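PDB 3PBP: nucleoporin NUP82, which forms part of the nuclear pore complex as a structural component and, through this N-terminal beta-propeller domain, contributes to binding NUP116. Local coordinates for residues S388-T392 against L408-K413; A303-D308 against L370-Y374; D320-L324 against E352-R358. The protein carries 1 engineered substitution. All blocks are in the same frame, centred on the assembly; numbering follows the deposited sequence.

Contact 1 of 3, residues S388-T392 against L408-K413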
loop_
_atom_site.group_PDB
_atom_site.type_symbol
_atom_site.label_atom_id
_atom_site.label_comp_id
_atom_site.label_asym_id
_atom_site.label_seq_id
_atom_site.Cartn_x
_atom_site.Cartn_y
_atom_site.Cartn_z
ATOM N N SER A 388 19.445 -14.637 12.065
ATOM C CA SER A 388 19.760 -15.926 12.677
ATOM C C SER A 388 19.194 -16.984 11.751
ATOM O O SER A 388 19.884 -17.931 11.372
ATOM C CB SER A 388 19.085 -16.049 14.049
ATOM O OG SER A 388 19.093 -14.806 14.745
ATOM N N TRP A 389 17.930 -16.802 11.379
ATOM C CA TRP A 389 17.243 -17.733 10.496
ATOM C C TRP A 389 17.115 -17.251 9.061
ATOM O O TRP A 389 17.157 -18.053 8.129
ATOM C CB TRP A 389 15.847 -18.053 11.041
ATOM C CG TRP A 389 15.030 -16.859 11.435
ATOM C CD1 TRP A 389 14.947 -16.300 12.674
ATOM C CD2 TRP A 389 14.119 -16.125 10.601
ATOM N NE1 TRP A 389 14.034 -15.269 12.672
ATOM C CE2 TRP A 389 13.512 -15.140 11.412
ATOM C CE3 TRP A 389 13.754 -16.204 9.247
ATOM C CZ2 TRP A 389 12.559 -14.242 10.913
ATOM C CZ3 TRP A 389 12.807 -15.310 8.755
ATOM C CH2 TRP A 389 12.223 -14.344 9.588
ATOM N N ALA A 390 16.965 -15.944 8.885
ATOM C CA ALA A 390 16.805 -15.371 7.551
ATOM C C ALA A 390 17.933 -15.713 6.592
ATOM O O ALA A 390 17.692 -15.951 5.413
ATOM C CB ALA A 390 16.655 -13.871 7.648
ATOM N N SER A 391 19.162 -15.735 7.097
ATOM C CA SER A 391 20.322 -16.039 6.269
ATOM C C SER A 391 20.249 -17.452 5.710
ATOM O O SER A 391 20.655 -17.704 4.579
ATOM C CB SER A 391 21.607 -15.855 7.075
ATOM O OG SER A 391 21.575 -16.627 8.257
ATOM N N THR A 392 19.726 -18.374 6.507
ATOM C CA THR A 392 19.588 -19.761 6.084
ATOM C C THR A 392 18.421 -19.880 5.115
ATOM O O THR A 392 18.475 -20.642 4.141
ATOM C CB THR A 392 19.299 -20.669 7.274
ATOM O OG1 THR A 392 20.315 -20.488 8.266
ATOM C CG2 THR A 392 19.259 -22.117 6.834
ATOM N N LEU A 408 15.985 -25.518 12.576
ATOM C CA LEU A 408 16.123 -24.078 12.793
ATOM C C LEU A 408 15.026 -23.500 13.665
ATOM O O LEU A 408 13.843 -23.739 13.433
ATOM C CB LEU A 408 16.121 -23.311 11.469
ATOM C CG LEU A 408 17.296 -23.456 10.508
ATOM C CD1 LEU A 408 17.223 -22.317 9.496
ATOM C CD2 LEU A 408 18.620 -23.408 11.266
ATOM N N LYS A 409 15.420 -22.746 14.679
ATOM C CA LYS A 409 14.444 -22.112 15.536
ATOM C C LYS A 409 14.312 -20.699 15.015
ATOM O O LYS A 409 15.284 -19.939 14.960
ATOM C CB LYS A 409 14.894 -22.127 16.998
ATOM C CG LYS A 409 14.804 -23.516 17.616
ATOM C CD LYS A 409 14.185 -23.490 19.003
ATOM C CE LYS A 409 13.802 -24.899 19.441
ATOM N NZ LYS A 409 13.189 -24.932 20.803
ATOM N N PHE A 410 13.100 -20.363 14.601
ATOM C CA PHE A 410 12.824 -19.052 14.056
ATOM C C PHE A 410 12.533 -18.040 15.148
ATOM O O PHE A 410 11.404 -17.601 15.332
ATOM C CB PHE A 410 11.677 -19.166 13.052
ATOM C CG PHE A 410 11.991 -20.091 11.909
ATOM C CD1 PHE A 410 12.933 -19.734 10.955
ATOM C CD2 PHE A 410 11.409 -21.346 11.828
ATOM C CE1 PHE A 410 13.297 -20.608 9.941
ATOM C CE2 PHE A 410 11.764 -22.229 10.819
ATOM C CZ PHE A 410 12.712 -21.858 9.874
ATOM N N GLU A 411 13.585 -17.692 15.880
ATOM C CA GLU A 411 13.514 -16.715 16.958
ATOM C C GLU A 411 14.457 -15.578 16.597
ATOM O O GLU A 411 15.615 -15.808 16.255
ATOM C CB GLU A 411 13.956 -17.341 18.275
ATOM C CG GLU A 411 13.117 -18.535 18.696
ATOM C CD GLU A 411 13.563 -19.141 20.021
ATOM O OE1 GLU A 411 14.658 -19.756 20.066
ATOM O OE2 GLU A 411 12.810 -18.994 21.016
ATOM N N SER A 412 13.960 -14.353 16.662
ATOM C CA SER A 412 14.775 -13.200 16.326
ATOM C C SER A 412 15.426 -12.645 17.577
ATOM O O SER A 412 14.846 -12.696 18.657
ATOM C CB SER A 412 13.915 -12.116 15.670
ATOM O OG SER A 412 13.310 -12.600 14.486
ATOM N N LYS A 413 16.639 -12.122 17.427
ATOM C CA LYS A 413 17.365 -11.536 18.545
ATOM C C LYS A 413 16.839 -10.129 18.775
ATOM O O LYS A 413 16.971 -9.255 17.920
ATOM C CB LYS A 413 18.859 -11.466 18.237
ATOM C CG LYS A 413 19.485 -12.794 17.871
ATOM C CD LYS A 413 20.854 -12.591 17.239
ATOM C CE LYS A 413 21.363 -13.873 16.594
ATOM N NZ LYS A 413 22.558 -13.607 15.740
#
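Ser388 lies in the first turn of helix 387-399. Its OG sits 3.1 Å from Lys413 CE, so the hydroxyl rests against the aliphatic part of the lysine chain. Trp389 follows and carries most of the contact. Its side chain points toward the 408-413 loop, with the indole laid against the backbone around Phe410. Phe410 CA stands over the face of the five-membered ring, 4.2 Å from its centroid, in a CH-pi contact. The Phe410 ring turns its edge to the same indole in an offset edge-to-face pair, with centroids 5.5 Å apart and planes at 81°. Trp389 CB also touches Phe410 CD1 at 3.4 Å. Phe410 is the centre of an inverse gamma turn, which bends the loop around the indole. Phe410 also meets an aromatic side chain of the NUP159 chain. At the ring edge, Trp389 NE1 gives a weak hydrogen bond to Ser412 OG at 3.3 Å. That hydroxyl is also hydrogen-bonded to Glu352. One turn further on, Thr392 CG2 packs on Leu408 CD1 at 3.4 Å. Helix and loop together form the insertion between strands 380-385 and 413-419 of one blade. The chemistry is mostly apolar and aromatic. Between these two segments the contact rests mainly on the fit of the Trp389 indole, and the one hydrogen bond across it is weak.

Contact 2 of 3, residues A303-D308 against L370-Y374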
loop_
_atom_site.group_PDB
_atom_site.type_symbol
_atom_site.label_atom_id
_atom_site.label_comp_id
_atom_site.label_asym_id
_atom_site.label_seq_id
_atom_site.Cartn_x
_atom_site.Cartn_y
_atom_site.Cartn_z
ATOM N N ALA A 303 6.289 -2.901 7.208
ATOM C CA ALA A 303 7.646 -2.615 6.793
ATOM C C ALA A 303 8.156 -3.760 5.961
ATOM O O ALA A 303 7.697 -4.892 6.091
ATOM C CB ALA A 303 8.547 -2.435 8.016
ATOM N N THR A 304 9.130 -3.460 5.117
ATOM C CA THR A 304 9.708 -4.474 4.268
ATOM C C THR A 304 11.190 -4.549 4.579
ATOM O O THR A 304 11.874 -3.537 4.593
ATOM C CB THR A 304 9.448 -4.129 2.796
ATOM O OG1 THR A 304 8.182 -4.672 2.406
ATOM C CG2 THR A 304 10.511 -4.695 1.924
ATOM N N ILE A 305 11.672 -5.756 4.858
ATOM C CA ILE A 305 13.074 -5.952 5.196
ATOM C C ILE A 305 13.763 -6.913 4.255
ATOM O O ILE A 305 13.327 -8.048 4.054
ATOM C CB ILE A 305 13.256 -6.501 6.624
ATOM C CG1 ILE A 305 12.582 -5.571 7.629
ATOM C CG2 ILE A 305 14.737 -6.645 6.939
ATOM C CD1 ILE A 305 11.067 -5.722 7.673
ATOM N N LEU A 306 14.874 -6.452 3.704
ATOM C CA LEU A 306 15.647 -7.238 2.774
ATOM C C LEU A 306 16.444 -8.331 3.500
ATOM O O LEU A 306 17.079 -8.086 4.520
ATOM C CB LEU A 306 16.558 -6.291 1.996
ATOM C CG LEU A 306 17.074 -6.792 0.657
ATOM C CD1 LEU A 306 15.924 -7.234 -0.217
ATOM C CD2 LEU A 306 17.840 -5.684 -0.002
ATOM N N ILE A 307 16.393 -9.541 2.956
ATOM C CA ILE A 307 17.071 -10.711 3.510
ATOM C C ILE A 307 18.410 -11.033 2.825
ATOM O O ILE A 307 19.351 -11.494 3.467
ATOM C CB ILE A 307 16.147 -11.926 3.408
ATOM C CG1 ILE A 307 15.327 -12.046 4.676
ATOM C CG2 ILE A 307 16.921 -13.189 3.153
ATOM C CD1 ILE A 307 14.368 -13.213 4.590
ATOM N N ASP A 308 18.488 -10.811 1.519
ATOM C CA ASP A 308 19.719 -11.062 0.786
ATOM C C ASP A 308 19.897 -10.032 -0.324
ATOM O O ASP A 308 19.426 -8.904 -0.197
ATOM C CB ASP A 308 19.714 -12.468 0.193
ATOM C CG ASP A 308 18.593 -12.682 -0.798
ATOM O OD1 ASP A 308 18.077 -11.688 -1.352
ATOM O OD2 ASP A 308 18.239 -13.855 -1.034
ATOM N N LEU A 370 20.845 -5.796 6.379
ATOM C CA LEU A 370 19.874 -6.829 6.044
ATOM C C LEU A 370 19.273 -7.467 7.286
ATOM O O LEU A 370 19.868 -7.440 8.360
ATOM C CB LEU A 370 20.533 -7.929 5.212
ATOM C CG LEU A 370 21.189 -7.566 3.880
ATOM C CD1 LEU A 370 21.498 -8.847 3.151
ATOM C CD2 LEU A 370 20.266 -6.705 3.023
ATOM N N GLY A 371 18.088 -8.041 7.127
ATOM C CA GLY A 371 17.416 -8.717 8.225
ATOM C C GLY A 371 17.334 -8.043 9.579
ATOM O O GLY A 371 17.188 -8.731 10.590
ATOM N N LYS A 372 17.428 -6.719 9.615
ATOM C CA LYS A 372 17.341 -5.989 10.876
ATOM C C LYS A 372 16.261 -4.930 10.778
ATOM O O LYS A 372 16.146 -4.228 9.776
ATOM C CB LYS A 372 18.668 -5.318 11.226
ATOM C CG LYS A 372 19.817 -6.278 11.493
ATOM C CD LYS A 372 21.076 -5.518 11.895
ATOM C CE LYS A 372 22.286 -6.434 12.001
ATOM N NZ LYS A 372 23.491 -5.645 12.390
ATOM N N LEU A 373 15.478 -4.803 11.835
ATOM C CA LEU A 373 14.394 -3.847 11.856
ATOM C C LEU A 373 14.410 -3.063 13.158
ATOM O O LEU A 373 14.601 -3.630 14.228
ATOM C CB LEU A 373 13.075 -4.604 11.711
ATOM C CG LEU A 373 11.786 -3.877 12.058
ATOM C CD1 LEU A 373 11.482 -2.854 11.002
ATOM C CD2 LEU A 373 10.660 -4.878 12.168
ATOM N N TYR A 374 14.224 -1.751 13.071
ATOM C CA TYR A 374 14.183 -0.922 14.265
ATOM C C TYR A 374 12.721 -0.673 14.624
ATOM O O TYR A 374 11.909 -0.307 13.767
ATOM C CB TYR A 374 14.911 0.406 14.025
ATOM C CG TYR A 374 16.420 0.266 14.010
ATOM C CD1 TYR A 374 17.111 -0.134 15.154
ATOM C CD2 TYR A 374 17.151 0.472 12.842
ATOM C CE1 TYR A 374 18.489 -0.335 15.132
ATOM C CE2 TYR A 374 18.532 0.273 12.807
ATOM C CZ TYR A 374 19.194 -0.134 13.954
ATOM O OH TYR A 374 20.554 -0.376 13.912
#
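Ile305 lays its CG2 methyl on the backbone of Gly371, 3.6 Å from Gly371 CA and 3.8 Å from Lys372 N. On its other branch, Ile305 CG1 meets Leu373 CB at 4.2 Å. Ala303, two residues earlier on the same side of its strand, continues this patch, with its CB 4.2 Å from Leu373 CD1. These are contacts between adjacent propeller blades. Strand 303-306 is an edge strand of one sheet, and strand 372-374 belongs to the next. Their axes come within 7.7 Å at an angle of 148°, too far apart for pairing as neighbours in one sheet. Side chains fill the gap instead, and Cys316 of strand 313-319 touches both Ile305 and Leu373. The two segments draw closer where strand 303-306 ends. There Gly371 N donates a nearly straight hydrogen bond to Leu306 O, 2.8 Å long with an angle of 171°. Gly371 has positive phi (46°), a conformation that glycine adopts readily. Leu370 packs beside this bond. Leu370 CD2 touches Leu306 CB at 3.9 Å. Leu370 CD1 lies 3.4 Å from Ile307 O and 3.7 Å from Asp308 CA. Asp308 turns its carboxylate elsewhere, to Gly310, Asn312 and Asn398. Ile307 points away from 370-374, onto Ala390 and Ser394 of helix 387-399. The contact is therefore a buried hydrocarbon seam between blades, fixed at one end by a single well-formed backbone hydrogen bond.

Contact 3 of 3, residues D320-L324 against E352-R358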
loop_
_atom_site.group_PDB
_atom_site.type_symbol
_atom_site.label_atom_id
_atom_site.label_comp_id
_atom_site.label_asym_id
_atom_site.label_seq_id
_atom_site.Cartn_x
_atom_site.Cartn_y
_atom_site.Cartn_z
ATOM N N ASP A 320 -1.889 -3.464 17.682
ATOM C CA ASP A 320 -2.247 -2.797 18.941
ATOM C C ASP A 320 -1.587 -3.412 20.169
ATOM O O ASP A 320 -1.136 -2.703 21.053
ATOM C CB ASP A 320 -3.755 -2.869 19.190
ATOM C CG ASP A 320 -4.532 -1.845 18.424
ATOM O OD1 ASP A 320 -4.157 -0.655 18.480
ATOM O OD2 ASP A 320 -5.539 -2.232 17.781
ATOM N N ASP A 321 -1.564 -4.738 20.229
ATOM C CA ASP A 321 -1.008 -5.449 21.371
ATOM C C ASP A 321 0.508 -5.399 21.489
ATOM O O ASP A 321 1.104 -6.198 22.218
ATOM C CB ASP A 321 -1.470 -6.912 21.337
ATOM C CG ASP A 321 -0.803 -7.716 20.232
ATOM O OD1 ASP A 321 -0.574 -7.153 19.139
ATOM O OD2 ASP A 321 -0.520 -8.917 20.452
ATOM N N GLY A 322 1.130 -4.460 20.784
ATOM C CA GLY A 322 2.577 -4.356 20.836
ATOM C C GLY A 322 3.218 -5.617 20.287
ATOM O O GLY A 322 4.311 -6.002 20.695
ATOM N N SER A 323 2.522 -6.256 19.348
ATOM C CA SER A 323 2.988 -7.491 18.724
ATOM C C SER A 323 3.487 -7.239 17.289
ATOM O O SER A 323 3.135 -6.237 16.635
ATOM C CB SER A 323 1.849 -8.525 18.728
ATOM O OG SER A 323 2.313 -9.844 18.499
ATOM N N LEU A 324 4.302 -8.168 16.805
ATOM C CA LEU A 324 4.887 -8.079 15.472
ATOM C C LEU A 324 4.761 -9.420 14.779
ATOM O O LEU A 324 5.013 -10.447 15.396
ATOM C CB LEU A 324 6.372 -7.763 15.606
ATOM C CG LEU A 324 6.954 -6.573 14.873
ATOM C CD1 LEU A 324 6.182 -5.320 15.248
ATOM C CD2 LEU A 324 8.419 -6.454 15.240
ATOM N N GLU A 352 7.164 -15.988 12.148
ATOM C CA GLU A 352 7.328 -15.755 13.574
ATOM C C GLU A 352 6.499 -14.570 14.091
ATOM O O GLU A 352 6.096 -13.681 13.334
ATOM C CB GLU A 352 8.809 -15.514 13.901
ATOM C CG GLU A 352 9.016 -14.633 15.135
ATOM C CD GLU A 352 10.466 -14.404 15.484
ATOM O OE1 GLU A 352 11.245 -14.056 14.568
ATOM O OE2 GLU A 352 10.814 -14.563 16.678
ATOM N N ARG A 353 6.239 -14.581 15.392
ATOM C CA ARG A 353 5.525 -13.499 16.034
ATOM C C ARG A 353 6.405 -12.984 17.191
ATOM O O ARG A 353 6.991 -13.770 17.944
ATOM C CB ARG A 353 4.180 -13.975 16.564
ATOM C CG ARG A 353 3.348 -12.837 17.112
ATOM C CD ARG A 353 2.103 -13.321 17.774
ATOM N NE ARG A 353 1.344 -12.196 18.292
ATOM C CZ ARG A 353 0.275 -12.322 19.071
ATOM N NH1 ARG A 353 -0.147 -13.533 19.416
ATOM N NH2 ARG A 353 -0.370 -11.244 19.500
ATOM N N VAL A 354 6.510 -11.664 17.313
ATOM C CA VAL A 354 7.322 -11.053 18.355
ATOM C C VAL A 354 6.470 -10.120 19.202
ATOM O O VAL A 354 5.965 -9.112 18.702
ATOM C CB VAL A 354 8.490 -10.245 17.736
ATOM C CG1 VAL A 354 9.301 -9.565 18.826
ATOM C CG2 VAL A 354 9.375 -11.163 16.909
ATOM N N LYS A 355 6.291 -10.463 20.478
ATOM C CA LYS A 355 5.513 -9.618 21.383
ATOM C C LYS A 355 6.485 -8.747 22.167
ATOM O O LYS A 355 7.290 -9.251 22.951
ATOM C CB LYS A 355 4.687 -10.464 22.353
ATOM C CG LYS A 355 3.712 -11.414 21.685
ATOM C CD LYS A 355 2.890 -12.184 22.714
ATOM C CE LYS A 355 2.033 -13.250 22.042
ATOM N NZ LYS A 355 1.251 -14.057 23.017
ATOM N N LEU A 356 6.415 -7.439 21.941
ATOM C CA LEU A 356 7.298 -6.492 22.617
ATOM C C LEU A 356 6.582 -5.871 23.810
ATOM O O LEU A 356 7.185 -5.133 24.593
ATOM C CB LEU A 356 7.744 -5.395 21.642
ATOM C CG LEU A 356 8.392 -5.872 20.336
ATOM C CD1 LEU A 356 8.621 -4.689 19.415
ATOM C CD2 LEU A 356 9.699 -6.597 20.642
ATOM N N GLN A 357 5.289 -6.170 23.932
ATOM C CA GLN A 357 4.478 -5.669 25.036
ATOM C C GLN A 357 4.682 -4.178 25.312
ATOM O O GLN A 357 4.534 -3.721 26.445
ATOM C CB GLN A 357 4.790 -6.483 26.291
ATOM C CG GLN A 357 4.516 -7.962 26.111
ATOM C CD GLN A 357 5.211 -8.819 27.149
ATOM O OE1 GLN A 357 6.441 -8.887 27.192
ATOM N NE2 GLN A 357 4.425 -9.479 27.996
ATOM N N ARG A 358 5.038 -3.427 24.274
ATOM C CA ARG A 358 5.234 -1.986 24.389
ATOM C C ARG A 358 4.397 -1.387 23.276
ATOM O O ARG A 358 4.104 -2.067 22.296
ATOM C CB ARG A 358 6.698 -1.616 24.163
ATOM C CG ARG A 358 7.678 -2.216 25.146
ATOM C CD ARG A 358 9.084 -2.081 24.592
ATOM N NE ARG A 358 10.123 -2.583 25.490
ATOM C CZ ARG A 358 10.467 -2.008 26.640
ATOM N NH1 ARG A 358 9.847 -0.899 27.045
ATOM N NH2 ARG A 358 11.448 -2.533 27.374
#
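Glu352 opens the segment near the end of strand 347-355, and its carboxylate is bound to Ser412 rather than to 320-324. Arg353 makes the polar side-chain contacts with 320-324. Its NE donates to Ser323 OG at 2.6 Å, and its NH2 forms a salt bridge with Asp321 OD2 at 2.5 Å. Its NH1 pairs with Glu293. Both partners from 320-324 lie at the edge of the guanidinium. Val354 and Leu324 form an antiparallel hydrogen-bonded pair. Val354 N gives Leu324 O a bond of 2.7 Å, while the return bond from Leu324 N to Val354 O, also 2.7 Å, is weak in angle. The CB atoms of Leu324 and Val354 touch at 3.9 Å. Leu324 packs further on Leu373 and Val375 of the adjoining blade. Lys355 and Ser323 form a non-hydrogen-bonded pair, with CA atoms 4.2 Å apart, and the lysine amine goes to Glu293. After the strand, Leu356 N donates to Gly322 O at 2.8 Å. Gln357 N adds a weak bond of 3.4 Å to that same Gly322 O. Arg358 O comes within 3.1 Å of Gly322 CA. A CB on residue 322 would clash with this oxygen, and phi there is positive (63°), so glycine suits the site on both counts. The charged network lies on the Ser323 and Lys355 side, opposite apolar Leu324 and Val354. Backbone pairing and the Arg353 bonds thus hold these strand ends together, while the Leu324 face packs on the adjoining propeller blade.

Overall arrangement
Followed from the N terminus, strand 299-306 comes first and opens contact 2. The chain then runs through 313-319 to contact 3, which joins strands 323-329 and 347-355 of the same blade. Contact 3 closes within the span of contact 2, which ends when the following blade reaches strand 372-376. Contact 1 comes later, in series with both, and ties the insertion between 380-385 and 413-419 to itself. Contacts 1 and 2, with centres about 13 Å apart, meet through packing. Contact 3 lies about 17 Å from each, centre to centre. It meets contact 2 in the apolar layer between blades and contact 1 through a probable hydrogen bond. Together they join two successive blades and the helical insertion of the second.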